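Local coordinates for protein ecdysteroid-phosphate phosphatase (Bombyx mori, PDB 3C7T) that hydrolyses ecdysteroid phosphates, ecdysone 22-phosphate above all, to release the active hormones, and also acts as a protein tyrosine phosphatase, at residues E14-W23 with D37-A45; A90-Q98 with L138-D146. All coordinates share one frame; numbering follows the deposited sequence.

Contact 1 (E14-W23 with D37-A45). With WO4 (tungstate(VI)ion), chain E.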
ATOM      1  N   GLU A  14      -7.460   3.052   4.530  1.00 15.93           N
ATOM      2  CA  GLU A  14      -7.602   1.787   5.276  1.00 16.54           C
ATOM      3  C   GLU A  14      -7.442   1.969   6.784  1.00 15.24           C
ATOM      4  O   GLU A  14      -6.477   2.585   7.236  1.00 14.41           O
ATOM      5  CB  GLU A  14      -6.551   0.780   4.776  1.00 16.80           C
ATOM      6  CG  GLU A  14      -6.591  -0.576   5.484  1.00 17.70           C
ATOM      7  CD  GLU A  14      -5.562  -1.558   4.949  1.00 23.66           C
ATOM      8  OE1 GLU A  14      -4.352  -1.435   5.272  1.00 23.93           O
ATOM      9  OE2 GLU A  14      -5.983  -2.487   4.222  1.00 23.92           O
ATOM     10  N   ARG A  15      -8.391   1.420   7.553  1.00 15.52           N
ATOM     11  CA  ARG A  15      -8.402   1.580   9.018  1.00 16.30           C
ATOM     12  C   ARG A  15      -7.674   0.447   9.741  1.00 16.38           C
ATOM     13  O   ARG A  15      -7.867  -0.738   9.403  1.00 16.68           O
ATOM     14  CB  ARG A  15      -9.866   1.573   9.509  1.00 16.31           C
ATOM     15  CG  ARG A  15     -10.615   2.856   9.183  1.00 19.31           C
ATOM     16  CD  ARG A  15     -12.090   2.675   9.383  1.00 18.71           C
ATOM     17  NE  ARG A  15     -12.489   2.400  10.775  1.00 20.33           N
ATOM     18  CZ  ARG A  15     -13.732   2.573  11.243  1.00 19.74           C
ATOM     19  NH1 ARG A  15     -14.694   3.006  10.438  1.00 22.97           N
ATOM     20  NH2 ARG A  15     -14.024   2.321  12.527  1.00 19.92           N
ATOM     21  N   VAL A  16      -6.912   0.778  10.791  1.00 15.31           N
ATOM     22  CA  VAL A  16      -6.287  -0.277  11.589  1.00 16.69           C
ATOM     23  C   VAL A  16      -7.360  -1.226  12.172  1.00 17.26           C
ATOM     24  O   VAL A  16      -7.228  -2.438  12.108  1.00 18.02           O
ATOM     25  CB  VAL A  16      -5.430   0.294  12.766  1.00 15.57           C
ATOM     26  CG1 VAL A  16      -4.984  -0.836  13.701  1.00 16.48           C
ATOM     27  CG2 VAL A  16      -4.202   1.048  12.205  1.00 18.24           C
ATOM     28  N   ASP A  17      -8.403  -0.667  12.776  1.00 18.36           N
ATOM     29  CA  ASP A  17      -9.404  -1.494  13.506  1.00 18.87           C
ATOM     30  C   ASP A  17     -10.186  -2.460  12.603  1.00 19.93           C
ATOM     31  O   ASP A  17     -10.683  -3.496  13.081  1.00 20.46           O
ATOM     32  CB  ASP A  17     -10.320  -0.621  14.384  1.00 19.81           C
ATOM     33  CG  ASP A  17     -11.235   0.300  13.589  1.00 20.73           C
ATOM     34  OD1 ASP A  17     -11.093   0.460  12.361  1.00 23.30           O
ATOM     35  OD2 ASP A  17     -12.121   0.936  14.216  1.00 23.00           O
ATOM     36  N   LEU A  18     -10.263  -2.154  11.307  1.00 19.16           N
ATOM     37  CA  LEU A  18     -10.975  -3.045  10.381  1.00 20.54           C
ATOM     38  C   LEU A  18     -10.051  -4.052   9.706  1.00 21.23           C
ATOM     39  O   LEU A  18     -10.525  -5.031   9.090  1.00 22.12           O
ATOM     40  CB  LEU A  18     -11.719  -2.243   9.303  1.00 20.58           C
ATOM     41  CG  LEU A  18     -12.817  -1.289   9.799  1.00 22.29           C
ATOM     42  CD1 LEU A  18     -13.610  -0.649   8.637  1.00 21.76           C
ATOM     43  CD2 LEU A  18     -13.750  -1.995  10.810  1.00 22.07           C
ATOM     44  N   THR A  19      -8.750  -3.802   9.802  1.00 20.69           N
ATOM     45  CA  THR A  19      -7.737  -4.662   9.198  1.00 20.04           C
ATOM     46  C   THR A  19      -7.215  -5.712  10.165  1.00 19.94           C
ATOM     47  O   THR A  19      -6.826  -6.802   9.737  1.00 19.85           O
ATOM     48  CB  THR A  19      -6.549  -3.788   8.707  1.00 20.19           C
ATOM     49  OG1 THR A  19      -7.048  -2.837   7.766  1.00 22.13           O
ATOM     50  CG2 THR A  19      -5.436  -4.628   8.061  1.00 19.28           C
ATOM     51  N   TYR A  20      -7.216  -5.373  11.459  1.00 19.40           N
ATOM     52  CA  TYR A  20      -6.718  -6.252  12.518  1.00 19.80           C
ATOM     53  C   TYR A  20      -7.817  -6.614  13.507  1.00 19.67           C
ATOM     54  O   TYR A  20      -8.914  -6.124  13.417  1.00 20.39           O
ATOM     55  CB  TYR A  20      -5.598  -5.551  13.291  1.00 19.15           C
ATOM     56  CG  TYR A  20      -4.415  -5.170  12.410  1.00 21.25           C
ATOM     57  CD1 TYR A  20      -4.430  -3.986  11.668  1.00 21.10           C
ATOM     58  CD2 TYR A  20      -3.296  -6.001  12.319  1.00 19.33           C
ATOM     59  CE1 TYR A  20      -3.338  -3.624  10.835  1.00 21.35           C
ATOM     60  CE2 TYR A  20      -2.203  -5.642  11.492  1.00 21.17           C
ATOM     61  CZ  TYR A  20      -2.238  -4.466  10.768  1.00 22.85           C
ATOM     62  OH  TYR A  20      -1.152  -4.124   9.965  1.00 22.28           O
ATOM     63  N   GLY A  21      -7.495  -7.490  14.439  1.00 20.05           N
ATOM     64  CA  GLY A  21      -8.405  -7.836  15.531  1.00 21.05           C
ATOM     65  C   GLY A  21      -8.127  -6.964  16.754  1.00 21.29           C
ATOM     66  O   GLY A  21      -8.165  -5.730  16.648  1.00 21.57           O
ATOM     67  N   PRO A  22      -7.858  -7.594  17.920  1.00 21.83           N
ATOM     68  CA  PRO A  22      -7.645  -6.820  19.163  1.00 22.22           C
ATOM     69  C   PRO A  22      -6.256  -6.162  19.208  1.00 21.10           C
ATOM     70  O   PRO A  22      -5.412  -6.503  20.040  1.00 20.72           O
ATOM     71  CB  PRO A  22      -7.830  -7.875  20.268  1.00 22.43           C
ATOM     72  CG  PRO A  22      -7.440  -9.152  19.629  1.00 22.95           C
ATOM     73  CD  PRO A  22      -7.768  -9.048  18.153  1.00 21.53           C
ATOM     74  N   TRP A  23      -6.017  -5.204  18.315  1.00 21.07           N
ATOM     75  CA  TRP A  23      -4.653  -4.703  18.106  1.00 20.60           C
ATOM     76  C   TRP A  23      -4.097  -3.915  19.294  1.00 20.42           C
ATOM     77  O   TRP A  23      -2.895  -3.996  19.572  1.00 20.70           O
ATOM     78  CB  TRP A  23      -4.537  -3.894  16.779  1.00 19.95           C
ATOM     79  CG  TRP A  23      -5.200  -2.593  16.838  1.00 20.19           C
ATOM     80  CD1 TRP A  23      -6.543  -2.344  16.699  1.00 19.11           C
ATOM     81  CD2 TRP A  23      -4.571  -1.323  17.062  1.00 19.48           C
ATOM     82  NE1 TRP A  23      -6.785  -0.993  16.839  1.00 19.13           N
ATOM     83  CE2 TRP A  23      -5.594  -0.342  17.048  1.00 18.42           C
ATOM     84  CE3 TRP A  23      -3.236  -0.913  17.259  1.00 19.24           C
ATOM     85  CZ2 TRP A  23      -5.332   1.036  17.239  1.00 19.50           C
ATOM     86  CZ3 TRP A  23      -2.974   0.484  17.434  1.00 20.70           C
ATOM     87  CH2 TRP A  23      -4.021   1.427  17.414  1.00 21.41           C
ATOM     88  N   ASP A  37       3.374  -5.374  13.451  1.00 19.00           N
ATOM     89  CA  ASP A  37       3.071  -5.689  12.055  1.00 18.79           C
ATOM     90  C   ASP A  37       3.577  -4.546  11.204  1.00 17.71           C
ATOM     91  O   ASP A  37       3.506  -3.395  11.632  1.00 17.80           O
ATOM     92  CB  ASP A  37       1.551  -5.830  11.865  1.00 18.87           C
ATOM     93  CG  ASP A  37       1.183  -6.445  10.495  1.00 19.26           C
ATOM     94  OD1 ASP A  37       1.224  -7.681  10.367  1.00 18.58           O
ATOM     95  OD2 ASP A  37       0.834  -5.682   9.566  1.00 22.33           O
ATOM     96  N   LEU A  38       4.056  -4.843   9.994  1.00 17.78           N
ATOM     97  CA  LEU A  38       4.610  -3.771   9.144  1.00 17.13           C
ATOM     98  C   LEU A  38       3.571  -2.780   8.671  1.00 17.31           C
ATOM     99  O   LEU A  38       3.918  -1.655   8.348  1.00 17.54           O
ATOM    100  CB  LEU A  38       5.368  -4.316   7.934  1.00 16.64           C
ATOM    101  CG  LEU A  38       6.572  -5.176   8.244  1.00 16.04           C
ATOM    102  CD1 LEU A  38       7.084  -5.696   6.896  1.00 16.03           C
ATOM    103  CD2 LEU A  38       7.642  -4.342   8.973  1.00 14.99           C
ATOM    104  N   ASN A  39       2.305  -3.196   8.620  1.00 17.11           N
ATOM    105  CA  ASN A  39       1.249  -2.306   8.194  1.00 17.89           C
ATOM    106  C   ASN A  39       0.630  -1.526   9.379  1.00 18.55           C
ATOM    107  O   ASN A  39      -0.304  -0.742   9.205  1.00 18.54           O
ATOM    108  CB  ASN A  39       0.199  -3.116   7.394  1.00 17.87           C
ATOM    109  CG  ASN A  39      -0.756  -2.249   6.617  1.00 18.36           C
ATOM    110  OD1 ASN A  39      -0.388  -1.183   6.113  1.00 17.62           O
ATOM    111  ND2 ASN A  39      -2.005  -2.719   6.491  1.00 18.34           N
ATOM    112  N   LEU A  40       1.190  -1.682  10.582  1.00 19.59           N
ATOM    113  CA  LEU A  40       0.768  -0.846  11.719  1.00 20.12           C
ATOM    114  C   LEU A  40       1.589   0.462  11.809  1.00 22.09           C
ATOM    115  O   LEU A  40       2.720   0.537  11.295  1.00 21.59           O
ATOM    116  CB  LEU A  40       0.873  -1.622  13.049  1.00 19.71           C
ATOM    117  CG  LEU A  40      -0.193  -2.684  13.307  1.00 21.19           C
ATOM    118  CD1 LEU A  40       0.208  -3.577  14.447  1.00 22.13           C
ATOM    119  CD2 LEU A  40      -1.552  -2.047  13.587  1.00 21.59           C
ATOM    120  N   PRO A  41       1.035   1.490  12.478  1.00 23.18           N
ATOM    121  CA  PRO A  41       1.824   2.730  12.654  1.00 23.43           C
ATOM    122  C   PRO A  41       3.202   2.467  13.263  1.00 23.29           C
ATOM    123  O   PRO A  41       3.359   1.565  14.077  1.00 23.47           O
ATOM    124  CB  PRO A  41       0.971   3.552  13.610  1.00 23.26           C
ATOM    125  CG  PRO A  41      -0.449   3.033  13.385  1.00 24.41           C
ATOM    126  CD  PRO A  41      -0.304   1.581  13.104  1.00 23.74           C
ATOM    127  N   LEU A  42       4.198   3.247  12.856  1.00 23.65           N
ATOM    128  CA  LEU A  42       5.540   3.140  13.439  1.00 23.54           C
ATOM    129  C   LEU A  42       5.530   3.480  14.941  1.00 23.62           C
ATOM    130  O   LEU A  42       6.233   2.848  15.746  1.00 23.63           O
ATOM    131  CB  LEU A  42       6.495   4.076  12.704  1.00 23.96           C
ATOM    132  CG  LEU A  42       6.870   3.683  11.269  1.00 22.97           C
ATOM    133  CD1 LEU A  42       7.659   4.802  10.597  1.00 24.42           C
ATOM    134  CD2 LEU A  42       7.664   2.398  11.299  1.00 21.04           C
ATOM    135  N   LYS A  43       4.727   4.473  15.292  1.00 23.85           N
ATOM    136  CA  LYS A  43       4.573   4.916  16.676  1.00 25.44           C
ATOM    137  C   LYS A  43       3.203   5.556  16.773  1.00 25.68           C
ATOM    138  O   LYS A  43       2.614   5.926  15.761  1.00 25.49           O
ATOM    139  CB  LYS A  43       5.659   5.943  17.043  1.00 25.38           C
ATOM    140  CG  LYS A  43       5.500   7.301  16.356  1.00 28.28           C
ATOM    141  CD  LYS A  43       6.603   8.281  16.773  1.00 34.36           C
ATOM    142  CE  LYS A  43       6.294   8.911  18.133  1.00 37.21           C
ATOM    143  NZ  LYS A  43       7.395   9.815  18.620  1.00 40.27           N
ATOM    144  N   LEU A  44       2.705   5.680  17.993  1.00 25.96           N
ATOM    145  CA  LEU A  44       1.433   6.353  18.230  1.00 25.72           C
ATOM    146  C   LEU A  44       1.696   7.602  19.047  1.00 25.39           C
ATOM    147  O   LEU A  44       2.332   7.530  20.094  1.00 26.80           O
ATOM    148  CB  LEU A  44       0.468   5.430  18.975  1.00 25.11           C
ATOM    149  CG  LEU A  44       0.063   4.157  18.211  1.00 25.13           C
ATOM    150  CD1 LEU A  44      -0.785   3.257  19.090  1.00 28.15           C
ATOM    151  CD2 LEU A  44      -0.672   4.497  16.941  1.00 27.42           C
ATOM    152  N   ALA A  45       1.212   8.738  18.566  1.00 25.54           N
ATOM    153  CA  ALA A  45       1.364  10.000  19.274  1.00 25.46           C
ATOM    154  C   ALA A  45       0.597   9.971  20.573  1.00 25.68           C
ATOM    155  O   ALA A  45      -0.435   9.302  20.685  1.00 25.06           O
ATOM    156  CB  ALA A  45       0.855  11.154  18.417  1.00 26.11           C
TER
HETATM  157  W   WO4 E   1     -15.856   5.018   7.486  1.00 20.56           W
HETATM  158  O1  WO4 E   1     -16.233   5.666   5.704  1.00 20.07           O
HETATM  159  O2  WO4 E   1     -17.708   4.510   8.000  1.00 18.66           O
HETATM  160  O3  WO4 E   1     -14.897   3.302   7.762  1.00 13.35           O
HETATM  161  O4  WO4 E   1     -15.406   6.358   8.849  1.00 18.26           O
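Tyr20 and Asp37 meet through a short hydrogen bond, Tyr20 OH to Asp37 OD2 at 2.6 Å, which joins the end of the short helix 16-19, which follows strand 5-11 of this histidine phosphatase domain, to an Asx turn. In that turn Asp37 OD2 also accepts from Asn39 N, at 3.0 Å; the two donors approach from opposite faces of the carboxylate, whose plane stands 78° from the phenol ring. Leu40 lies over one face of the same ring, its CD2 making a CH-pi contact 3.9 Å from the Tyr20 centroid. That methyl also touches Val16 CG1 at 3.6 Å. Val16 CG1, anti to its own backbone N (chi1 171°), sits in turn over the centre of the Trp23 ring, whose edge receives Leu44 CD1. A phenylalanine at Tyr20 lacks the hydroxyl, and without that tether the ring would probably hold less firmly to the turn, with Asp37 OD2 short of one donor.

Further out, Asn39 ND2 donates to Glu14 OE1 at 2.9 Å, with the oxygen in the amide plane and the N-H nearly straight at 164°. Thr61 OG1 also binds Glu14 OE1, while Asn39 ND2 has its stronger partner in Ile249 O of the second subunit, whose Ile249 N reaches Asp37 OD2; the contact thus belongs to the dimer interface. On the far side of the helix, Asp17 holds Arg15 side-on, OD1 to NE and OD2 to NH2. The remaining terminal nitrogen, Arg15 NH1, donates to tungstate O3 at 2.7 Å.

Contact 2 (A90-Q98 with L138-D146). With WO4 (tungstate(VI)ion), chain E.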
ATOM      1  N   ALA A  90     -12.445  12.682  13.133  1.00 20.19           N
ATOM      2  CA  ALA A  90     -11.958  11.302  13.315  1.00 18.97           C
ATOM      3  C   ALA A  90     -10.494  11.235  12.917  1.00 19.52           C
ATOM      4  O   ALA A  90     -10.103  11.780  11.857  1.00 19.96           O
ATOM      5  CB  ALA A  90     -12.780  10.313  12.470  1.00 18.80           C
ATOM      6  N   LEU A  91      -9.687  10.531  13.720  1.00 19.35           N
ATOM      7  CA  LEU A  91      -8.248  10.480  13.456  1.00 19.36           C
ATOM      8  C   LEU A  91      -7.940   9.949  12.069  1.00 19.07           C
ATOM      9  O   LEU A  91      -7.011  10.451  11.414  1.00 19.80           O
ATOM     10  CB  LEU A  91      -7.501   9.630  14.479  1.00 19.98           C
ATOM     11  CG  LEU A  91      -6.015   9.453  14.192  1.00 20.20           C
ATOM     12  CD1 LEU A  91      -5.268  10.817  14.195  1.00 19.76           C
ATOM     13  CD2 LEU A  91      -5.383   8.399  15.155  1.00 21.03           C
ATOM     14  N   ARG A  92      -8.693   8.950  11.623  1.00 18.19           N
ATOM     15  CA  ARG A  92      -8.478   8.385  10.268  1.00 18.66           C
ATOM     16  C   ARG A  92      -8.650   9.427   9.154  1.00 18.77           C
ATOM     17  O   ARG A  92      -7.971   9.376   8.116  1.00 19.15           O
ATOM     18  CB  ARG A  92      -9.400   7.180  10.047  1.00 18.89           C
ATOM     19  CG  ARG A  92     -10.885   7.512  10.177  1.00 17.64           C
ATOM     20  CD  ARG A  92     -11.711   6.238  10.112  1.00 16.52           C
ATOM     21  NE  ARG A  92     -13.150   6.363  10.358  1.00 19.73           N
ATOM     22  CZ  ARG A  92     -13.735   6.380  11.567  1.00 19.59           C
ATOM     23  NH1 ARG A  92     -13.013   6.376  12.699  1.00 19.81           N
ATOM     24  NH2 ARG A  92     -15.063   6.447  11.643  1.00 19.04           N
ATOM     25  N   CYS A  93      -9.551  10.373   9.374  1.00 18.73           N
ATOM     26  CA  CYS A  93      -9.826  11.414   8.376  1.00 18.89           C
ATOM     27  C   CYS A  93      -8.731  12.482   8.372  1.00 19.14           C
ATOM     28  O   CYS A  93      -8.262  12.920   7.306  1.00 18.40           O
ATOM     29  CB  CYS A  93     -11.212  12.029   8.592  1.00 19.00           C
ATOM     30  SG  CYS A  93     -12.535  10.791   8.658  1.00 22.40           S
ATOM     31  N   VAL A  94      -8.325  12.919   9.560  1.00 19.43           N
ATOM     32  CA  VAL A  94      -7.210  13.876   9.651  1.00 19.96           C
ATOM     33  C   VAL A  94      -5.907  13.268   9.088  1.00 19.63           C
ATOM     34  O   VAL A  94      -5.151  13.933   8.364  1.00 19.18           O
ATOM     35  CB  VAL A  94      -6.999  14.390  11.088  1.00 19.94           C
ATOM     36  CG1 VAL A  94      -5.925  15.485  11.081  1.00 21.49           C
ATOM     37  CG2 VAL A  94      -8.325  14.962  11.644  1.00 19.16           C
ATOM     38  N   GLU A  95      -5.655  11.997   9.373  1.00 18.96           N
ATOM     39  CA  GLU A  95      -4.480  11.363   8.785  1.00 19.53           C
ATOM     40  C   GLU A  95      -4.604  11.209   7.284  1.00 18.84           C
ATOM     41  O   GLU A  95      -3.612  11.368   6.586  1.00 19.24           O
ATOM     42  CB  GLU A  95      -4.183  10.019   9.441  1.00 19.92           C
ATOM     43  CG  GLU A  95      -3.774  10.131  10.916  1.00 21.78           C
ATOM     44  CD  GLU A  95      -3.374   8.765  11.501  1.00 27.85           C
ATOM     45  OE1 GLU A  95      -4.086   7.766  11.249  1.00 29.83           O
ATOM     46  OE2 GLU A  95      -2.360   8.688  12.228  1.00 32.71           O
ATOM     47  N   THR A  96      -5.809  10.948   6.777  1.00 17.75           N
ATOM     48  CA  THR A  96      -5.986  10.878   5.329  1.00 17.47           C
ATOM     49  C   THR A  96      -5.663  12.248   4.720  1.00 17.49           C
ATOM     50  O   THR A  96      -5.018  12.348   3.665  1.00 17.00           O
ATOM     51  CB  THR A  96      -7.377  10.405   4.966  1.00 18.23           C
ATOM     52  OG1 THR A  96      -7.578   9.120   5.572  1.00 14.77           O
ATOM     53  CG2 THR A  96      -7.549  10.289   3.397  1.00 19.15           C
ATOM     54  N   ALA A  97      -6.108  13.294   5.401  1.00 17.88           N
ATOM     55  CA  ALA A  97      -5.870  14.661   4.922  1.00 17.43           C
ATOM     56  C   ALA A  97      -4.372  14.934   4.827  1.00 18.52           C
ATOM     57  O   ALA A  97      -3.903  15.520   3.835  1.00 18.14           O
ATOM     58  CB  ALA A  97      -6.571  15.669   5.857  1.00 17.54           C
ATOM     59  N   GLN A  98      -3.619  14.529   5.853  1.00 18.40           N
ATOM     60  CA  GLN A  98      -2.177  14.726   5.808  1.00 19.34           C
ATOM     61  C   GLN A  98      -1.514  13.904   4.700  1.00 18.50           C
ATOM     62  O   GLN A  98      -0.684  14.435   3.974  1.00 17.94           O
ATOM     63  CB  GLN A  98      -1.513  14.433   7.155  1.00 19.55           C
ATOM     64  CG  GLN A  98      -0.027  14.836   7.192  1.00 21.01           C
ATOM     65  CD  GLN A  98       0.162  16.316   6.941  1.00 21.81           C
ATOM     66  OE1 GLN A  98      -0.488  17.147   7.579  1.00 24.39           O
ATOM     67  NE2 GLN A  98       1.044  16.659   5.999  1.00 24.44           N
ATOM     68  N   LEU A 138      -2.925  16.775  17.623  1.00 27.52           N
ATOM     69  CA  LEU A 138      -2.747  16.443  16.201  1.00 27.84           C
ATOM     70  C   LEU A 138      -1.488  17.115  15.633  1.00 28.44           C
ATOM     71  O   LEU A 138      -0.691  16.470  14.957  1.00 28.90           O
ATOM     72  CB  LEU A 138      -3.995  16.840  15.391  1.00 27.10           C
ATOM     73  CG  LEU A 138      -5.265  16.027  15.710  1.00 27.14           C
ATOM     74  CD1 LEU A 138      -6.518  16.606  15.047  1.00 25.03           C
ATOM     75  CD2 LEU A 138      -5.101  14.578  15.326  1.00 26.07           C
ATOM     76  N   CYS A 139      -1.303  18.400  15.931  1.00 29.57           N
ATOM     77  CA  CYS A 139      -0.082  19.098  15.529  1.00 30.88           C
ATOM     78  C   CYS A 139       1.182  18.463  16.126  1.00 31.39           C
ATOM     79  O   CYS A 139       2.191  18.294  15.417  1.00 31.81           O
ATOM     80  CB  CYS A 139      -0.185  20.588  15.858  1.00 31.80           C
ATOM     81  SG  CYS A 139      -1.345  21.449  14.770  1.00 35.80           S
ATOM     82  N   LYS A 140       1.123  18.077  17.404  1.00 31.57           N
ATOM     83  CA  LYS A 140       2.241  17.381  18.042  1.00 32.21           C
ATOM     84  C   LYS A 140       2.522  16.029  17.381  1.00 32.06           C
ATOM     85  O   LYS A 140       3.676  15.592  17.321  1.00 32.72           O
ATOM     86  CB  LYS A 140       2.049  17.223  19.562  1.00 32.73           C
ATOM     87  CG  LYS A 140       3.217  16.468  20.229  1.00 35.10           C
ATOM     88  CD  LYS A 140       3.478  16.869  21.685  1.00 38.67           C
ATOM     89  CE  LYS A 140       4.935  16.537  22.076  1.00 39.65           C
ATOM     90  NZ  LYS A 140       5.957  17.343  21.345  1.00 36.84           N
ATOM     91  N   ALA A 141       1.467  15.386  16.876  1.00 31.39           N
ATOM     92  CA  ALA A 141       1.581  14.136  16.119  1.00 31.23           C
ATOM     93  C   ALA A 141       2.204  14.353  14.736  1.00 31.17           C
ATOM     94  O   ALA A 141       2.516  13.380  14.037  1.00 31.65           O
ATOM     95  CB  ALA A 141       0.223  13.476  15.984  1.00 30.81           C
ATOM     96  N   GLY A 142       2.372  15.613  14.340  1.00 30.45           N
ATOM     97  CA  GLY A 142       2.976  15.949  13.042  1.00 30.39           C
ATOM     98  C   GLY A 142       1.991  16.159  11.908  1.00 30.23           C
ATOM     99  O   GLY A 142       2.362  16.103  10.734  1.00 30.79           O
ATOM    100  N   LEU A 143       0.728  16.381  12.254  1.00 29.21           N
ATOM    101  CA  LEU A 143      -0.318  16.657  11.266  1.00 28.30           C
ATOM    102  C   LEU A 143      -0.456  18.166  11.085  1.00 27.88           C
ATOM    103  O   LEU A 143      -0.527  18.915  12.070  1.00 28.64           O
ATOM    104  CB  LEU A 143      -1.659  16.030  11.700  1.00 28.13           C
ATOM    105  CG  LEU A 143      -1.591  14.523  11.957  1.00 27.85           C
ATOM    106  CD1 LEU A 143      -2.924  13.994  12.475  1.00 26.77           C
ATOM    107  CD2 LEU A 143      -1.158  13.742  10.701  1.00 28.76           C
ATOM    108  N   ASN A 144      -0.484  18.618   9.836  1.00 26.19           N
ATOM    109  CA  ASN A 144      -0.527  20.058   9.547  1.00 25.75           C
ATOM    110  C   ASN A 144      -1.905  20.702   9.750  1.00 25.11           C
ATOM    111  O   ASN A 144      -2.517  21.208   8.822  1.00 24.93           O
ATOM    112  CB  ASN A 144       0.002  20.325   8.138  1.00 25.26           C
ATOM    113  CG  ASN A 144       0.452  21.758   7.950  1.00 26.68           C
ATOM    114  OD1 ASN A 144       0.847  22.422   8.911  1.00 28.25           O
ATOM    115  ND2 ASN A 144       0.410  22.241   6.706  1.00 26.93           N
ATOM    116  N   VAL A 145      -2.374  20.691  10.988  1.00 25.14           N
ATOM    117  CA  VAL A 145      -3.719  21.125  11.321  1.00 25.87           C
ATOM    118  C   VAL A 145      -3.752  22.653  11.549  1.00 27.22           C
ATOM    119  O   VAL A 145      -2.817  23.222  12.123  1.00 27.23           O
ATOM    120  CB  VAL A 145      -4.244  20.365  12.576  1.00 26.24           C
ATOM    121  CG1 VAL A 145      -5.473  21.039  13.169  1.00 25.75           C
ATOM    122  CG2 VAL A 145      -4.544  18.901  12.234  1.00 25.48           C
ATOM    123  N   ASP A 146      -4.820  23.294  11.085  1.00 27.83           N
ATOM    124  CA  ASP A 146      -5.019  24.729  11.288  1.00 29.43           C
ATOM    125  C   ASP A 146      -5.415  25.027  12.744  1.00 30.05           C
ATOM    126  O   ASP A 146      -6.523  24.706  13.166  1.00 30.04           O
ATOM    127  CB  ASP A 146      -6.105  25.236  10.324  1.00 29.16           C
ATOM    128  CG  ASP A 146      -6.123  26.752  10.189  1.00 31.84           C
ATOM    129  OD1 ASP A 146      -5.531  27.457  11.043  1.00 32.83           O
ATOM    130  OD2 ASP A 146      -6.740  27.229   9.213  1.00 34.23           O
TER
HETATM  131  W   WO4 E   1     -15.856   5.018   7.486  1.00 20.56           W
HETATM  132  O1  WO4 E   1     -16.233   5.666   5.704  1.00 20.07           O
HETATM  133  O2  WO4 E   1     -17.708   4.510   8.000  1.00 18.66           O
HETATM  134  O3  WO4 E   1     -14.897   3.302   7.762  1.00 13.35           O
HETATM  135  O4  WO4 E   1     -15.406   6.358   8.849  1.00 18.26           O
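Leu138, on helix 135-140, opens the contact by sliding its CD2 past Leu91 CD1, 3.9 Å away, while its CD1 meets the methyls of Val94 tip to tip. Gly142 then forms a Schellman motif, its positive phi (93°) turning the chain back toward helix 91-104. Leu143, the next residue, forks over that helix: CD1 packs 3.6 Å from Val94 CG1, and CD2 lies against Gln98 CB and CG. At Asn144, the centre of an inverse gamma turn, the backbone N donates to Gln98 OE1 at 2.7 Å and nearly straight, though from above the amide carbonyl plane. The bend of Gln98 at chi2 (60°) brings its amide to this N-H, while NE2 binds Asp102. The Asn144 side chain itself reaches Lys111 and Pro108. Val145 CG2 crosses Val94 CG1 at about a right angle.

On another side of helix 91-104, Arg92 presents NE and NH2 together to tungstate O4. Trp65 of helix 62-77 packs on Leu143 and Gln98, Val114 of strand 112-114 on Val94 and Val145, and backbone bonds of Asn144 and Asp146 with Ile112 tie the segment to that outer strand of the central sheet.

In the fold
Contact 1 closes before contact 2 opens along the chain, and their centres lie 16 Å apart. The former joins helix 16-19, just past strand 5-11, to the loop between strand 32-33 and helix 50-56; the latter packs helix 91-104, which follows strand 84-87, against the end of helix 135-140. Strands 5-11 and 84-87 belong to the mixed central sheet. The contacts meet at two places: Ala45 CB touches Ala141 CB at 3.4 Å, and the chains of Arg15 and Arg92 touch beside the tungstate. With Arg11, His192, Ala193 and Lys224 these arginines bind the oxyanion next to His12, which forms the phosphohistidine intermediate. Contact 1 also faces the second subunit, whereas contact 2 lies within one chain.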